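Local coordinates for deoxycytidylate deaminase (PDB 4P9E), which deaminates deoxycytidylate (dCMP) to deoxyuridylate (dUMP) as a zinc-dependent hydrolase of the cytidine and deoxycytidylate deaminase family, at the interface of chains A and B. Coordinates in Å, arbitrary orientation; residue numbers count along the deposited sequence, not the author numbering. Chains: chain A/B, Deoxycytidylate deaminase.

Contact 1: the interface of chains A and B. Residues chain A 48-50, 69, 74; chain B 103, 107, 131.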
loop_
_atom_site.group_PDB
_atom_site.type_symbol
_atom_site.label_atom_id
_atom_site.label_comp_id
_atom_site.label_asym_id
_atom_site.label_seq_id
_atom_site.Cartn_x
_atom_site.Cartn_y
_atom_site.Cartn_z
ATOM N N THR A 48 -12.349 -10.712 23.659
ATOM C CA THR A 48 -11.201 -10.100 24.324
ATOM C C THR A 48 -9.984 -10.038 23.407
ATOM O O THR A 48 -9.831 -10.866 22.500
ATOM C CB THR A 48 -10.803 -10.888 25.597
ATOM O OG1 THR A 48 -10.254 -12.165 25.232
ATOM C CG2 THR A 48 -12.005 -11.077 26.496
ATOM N N PRO A 49 -9.120 -9.068 23.678
ATOM C CA PRO A 49 -7.944 -8.801 22.856
ATOM C C PRO A 49 -6.967 -9.951 22.922
ATOM O O PRO A 49 -6.932 -10.666 23.914
ATOM C CB PRO A 49 -7.345 -7.566 23.517
ATOM C CG PRO A 49 -8.503 -6.867 24.087
ATOM C CD PRO A 49 -9.448 -7.929 24.547
ATOM N N SER A 50 -6.180 -10.204 21.797
ATOM C CA SER A 50 -5.240 -11.301 21.720
ATOM C C SER A 50 -4.229 -11.168 22.843
ATOM O O SER A 50 -3.526 -10.164 22.940
ATOM C CB SER A 50 -4.542 -11.290 20.367
ATOM O OG SER A 50 -5.479 -11.529 19.329
ATOM N N LEU A 69 -13.798 -6.368 22.629
ATOM C CA LEU A 69 -14.042 -5.594 21.422
ATOM C C LEU A 69 -15.255 -6.132 20.682
ATOM O O LEU A 69 -15.486 -7.337 20.652
ATOM C CB LEU A 69 -12.827 -5.685 20.497
ATOM C CG LEU A 69 -11.512 -5.375 21.192
ATOM C CD1 LEU A 69 -10.528 -6.525 21.010
ATOM C CD2 LEU A 69 -10.957 -4.088 20.665
ATOM N N ASN A 74 -12.994 -5.053 15.857
ATOM C CA ASN A 74 -11.979 -5.967 15.341
ATOM C C ASN A 74 -11.694 -5.829 13.840
ATOM O O ASN A 74 -10.532 -5.748 13.418
ATOM C CB ASN A 74 -12.325 -7.406 15.688
ATOM C CG ASN A 74 -11.732 -7.831 17.003
ATOM O OD1 ASN A 74 -10.610 -7.447 17.337
ATOM N ND2 ASN A 74 -12.475 -8.624 17.763
ATOM N N LYS B 103 -8.218 -0.934 24.487
ATOM C CA LYS B 103 -8.476 -2.221 23.839
ATOM C C LYS B 103 -8.012 -2.205 22.399
ATOM O O LYS B 103 -7.483 -3.195 21.883
ATOM C CB LYS B 103 -9.975 -2.511 23.754
ATOM C CG LYS B 103 -10.755 -2.576 25.026
ATOM C CD LYS B 103 -12.243 -2.876 24.729
ATOM C CE LYS B 103 -12.881 -1.868 23.789
ATOM N NZ LYS B 103 -14.362 -1.854 23.923
ATOM N N GLN B 107 -4.874 -4.095 20.398
ATOM C CA GLN B 107 -5.208 -4.979 19.306
ATOM C C GLN B 107 -4.615 -4.483 17.977
ATOM O O GLN B 107 -4.396 -5.266 17.050
ATOM C CB GLN B 107 -6.723 -5.121 19.213
ATOM C CG GLN B 107 -7.186 -6.333 18.437
ATOM C CD GLN B 107 -6.983 -7.638 19.185
ATOM O OE1 GLN B 107 -5.856 -8.079 19.394
ATOM N NE2 GLN B 107 -8.081 -8.274 19.577
ATOM N N LEU B 131 -1.465 -5.997 28.369
ATOM C CA LEU B 131 -1.514 -6.459 26.981
ATOM C C LEU B 131 -0.218 -6.266 26.195
ATOM O O LEU B 131 -0.172 -6.565 25.004
ATOM C CB LEU B 131 -2.687 -5.803 26.246
ATOM C CG LEU B 131 -4.058 -6.253 26.750
ATOM C CD1 LEU B 131 -5.185 -5.506 26.062
ATOM C CD2 LEU B 131 -4.212 -7.750 26.563
#

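Contact 2: the interface of chains A and B. Residues chain A 79, 84-86; chain B 80-82.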
loop_
_atom_site.group_PDB
_atom_site.type_symbol
_atom_site.label_atom_id
_atom_site.label_comp_id
_atom_site.label_asym_id
_atom_site.label_seq_id
_atom_site.Cartn_x
_atom_site.Cartn_y
_atom_site.Cartn_z
ATOM N N MET A 79 -8.294 -3.450 9.517
ATOM C CA MET A 79 -8.152 -2.505 8.415
ATOM C C MET A 79 -7.053 -1.506 8.670
ATOM O O MET A 79 -6.359 -1.134 7.757
ATOM C CB MET A 79 -9.454 -1.757 8.120
ATOM C CG MET A 79 -10.518 -2.616 7.488
ATOM S SD MET A 79 -9.900 -3.583 6.101
ATOM C CE MET A 79 -9.744 -2.363 4.806
ATOM N N GLU A 84 -4.807 -1.658 2.779
ATOM C CA GLU A 84 -5.938 -1.370 1.930
ATOM C C GLU A 84 -6.891 -0.470 2.702
ATOM O O GLU A 84 -7.172 -0.711 3.867
ATOM C CB GLU A 84 -6.587 -2.706 1.541
ATOM C CG GLU A 84 -7.718 -2.628 0.565
ATOM C CD GLU A 84 -7.282 -2.145 -0.798
ATOM O OE1 GLU A 84 -6.538 -2.890 -1.480
ATOM O OE2 GLU A 84 -7.688 -1.024 -1.186
ATOM N N SER A 85 -7.372 0.583 2.064
ATOM C CA SER A 85 -8.231 1.549 2.745
ATOM C C SER A 85 -9.627 1.003 3.057
ATOM O O SER A 85 -10.172 0.197 2.307
ATOM C CB SER A 85 -8.358 2.830 1.931
ATOM O OG SER A 85 -9.257 3.717 2.557
ATOM N N ILE A 86 -10.205 1.455 4.165
ATOM C CA ILE A 86 -11.546 1.038 4.541
ATOM C C ILE A 86 -12.597 1.930 3.857
ATOM O O ILE A 86 -13.772 1.571 3.758
ATOM C CB ILE A 86 -11.725 1.025 6.078
ATOM C CG1 ILE A 86 -12.964 0.215 6.465
ATOM C CG2 ILE A 86 -11.784 2.428 6.641
ATOM C CD1 ILE A 86 -13.228 0.164 7.934
ATOM N N ALA B 80 -6.933 3.311 9.379
ATOM C CA ALA B 80 -7.733 2.381 8.594
ATOM C C ALA B 80 -7.961 2.839 7.147
ATOM O O ALA B 80 -8.124 2.015 6.266
ATOM C CB ALA B 80 -9.035 2.109 9.281
ATOM N N LYS B 81 -7.962 4.143 6.898
ATOM C CA LYS B 81 -8.090 4.664 5.529
ATOM C C LYS B 81 -6.741 4.946 4.880
ATOM O O LYS B 81 -6.677 5.373 3.729
ATOM C CB LYS B 81 -8.930 5.939 5.490
ATOM C CG LYS B 81 -10.282 5.796 6.121
ATOM C CD LYS B 81 -11.086 7.076 6.002
ATOM C CE LYS B 81 -10.456 8.193 6.789
ATOM N NZ LYS B 81 -11.414 9.335 7.039
ATOM N N SER B 82 -5.671 4.735 5.636
ATOM C CA SER B 82 -4.311 4.907 5.148
ATOM C C SER B 82 -3.887 3.625 4.433
ATOM O O SER B 82 -4.563 2.625 4.514
ATOM C CB SER B 82 -3.390 5.191 6.344
ATOM O OG SER B 82 -2.021 5.216 5.988
#

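Contact 1: the interface of chains A and B
Helix 99-107 of chain B, through B:Lys103 and B:Gln107, meets the chain A loop 48-50, the loop residue A:Leu69 just before helix 71-80, and A:Asn74 on that helix; B:Leu131, just past helix 123-130, adds a flank. B:Gln107, the last residue of its helix, buries 94 Å² and reaches into chain A between loop 48-50 on one side and A:Leu69 with A:Asn74 on the other. Its CG stands anti to the backbone N (chi1 -161°) and the chain then bends at chi2, which turns the terminal amide toward the loop. The carbonyl oxygen OE1 accepts a hydrogen bond from the backbone N of A:Ser50 at 3.2 Å, fairly straight (163° at H), with the donor well off the C=O direction and slightly tilted from the carbonyl plane. The hydroxyl OG of A:Ser50 adds a weak bond to the same oxygen. On the amide's other branch, NE2 makes a weak bond to OD1 of A:Asn74 at 3.5 Å, the two amide planes turned 40° apart. A:Ser50, A:Asn74 and B:Gln107 belong to the dCMP site, and A:Asn74 and B:Gln107 also to the dTTP site, as seen with ligand bound; in this apo structure the same amide joins the two chains, which suggests that nucleotide binding and the interface are coupled. Around it the packing is apolar. A:Leu69 and B:Lys103 run past each other in opposite directions, CD2 of A:Leu69 lying 3.6 Å from CB of B:Lys103. The A:Pro49 ring and the B:Leu131 side chain cross at about a right angle, with CB of A:Pro49 3.9 Å from CD1 of B:Leu131.

Contact 2: the interface of chains A and B
A:Ile86 and A:Ser85 lie against B:Ala80 and B:Lys81 at the C-terminal end of helix 71-80; in this cytidine and deoxycytidylate deaminase family the HAE motif (His70 to Glu72), whose histidine binds zinc, runs into the start of this helix. The tight part centres on the carbonyl oxygen of B:Ala80, the last residue of that helix. This O accepts a hydrogen bond from the backbone N of A:Ile86 at 3.0 Å, bent (138° at H) and with the donor clearly tilted out of the carbonyl plane. It links the helix end of one subunit to loop 84-86 of the other through backbone atoms. The small side chain of B:Ala80 probably helps the backbones come this close: its methyl CB touches CG2 of A:Ile86 at 3.8 Å and, from another direction, CB of A:Met79 at 4.1 Å. The A:Ile86 side chain has CG1 anti to the backbone N (chi1 -164°), which leaves the CG2 branch to face chain B. Besides the alanine methyl, CG2 of A:Ile86 also meets CG of B:Lys81 at 3.7 Å, the two side chains passing at a slant. Toward the looser side, A:Ser85 swings its hydroxyl anti to the backbone N (chi1 176°) and over the backbone of B:Lys81. There OG of A:Ser85 gives a weak bond to the B:Lys81 carbonyl O at 3.3 Å, while CB packs along the same peptide. The contact thins out toward A:Glu84 and B:Ser82, which each hide less than 10 Å². Beyond CG the B:Lys81 chain runs away from chain A, leaving CB and CG against A:Ser85 and A:Ile86.

Contact 1 and contact 2 lie about 19 Å apart, centre to centre of their C-alpha atoms, on one two-fold symmetric interface, so each recurs with the chains exchanged. Helix 71-80 takes part in both: A:Asn74 belongs to contact 1, whereas A:Met79 and B:Ala80 bring its C-terminal end into contact 2. The two centres lie about 11 and 12 Å from the active-site A:Glu72. The shared helix places a nucleotide-site residue and a pairing surface on one element, which might let changes pass between them. The pairing belongs to the deposited six-copy assembly and is probably functional, though the structure alone does not show this.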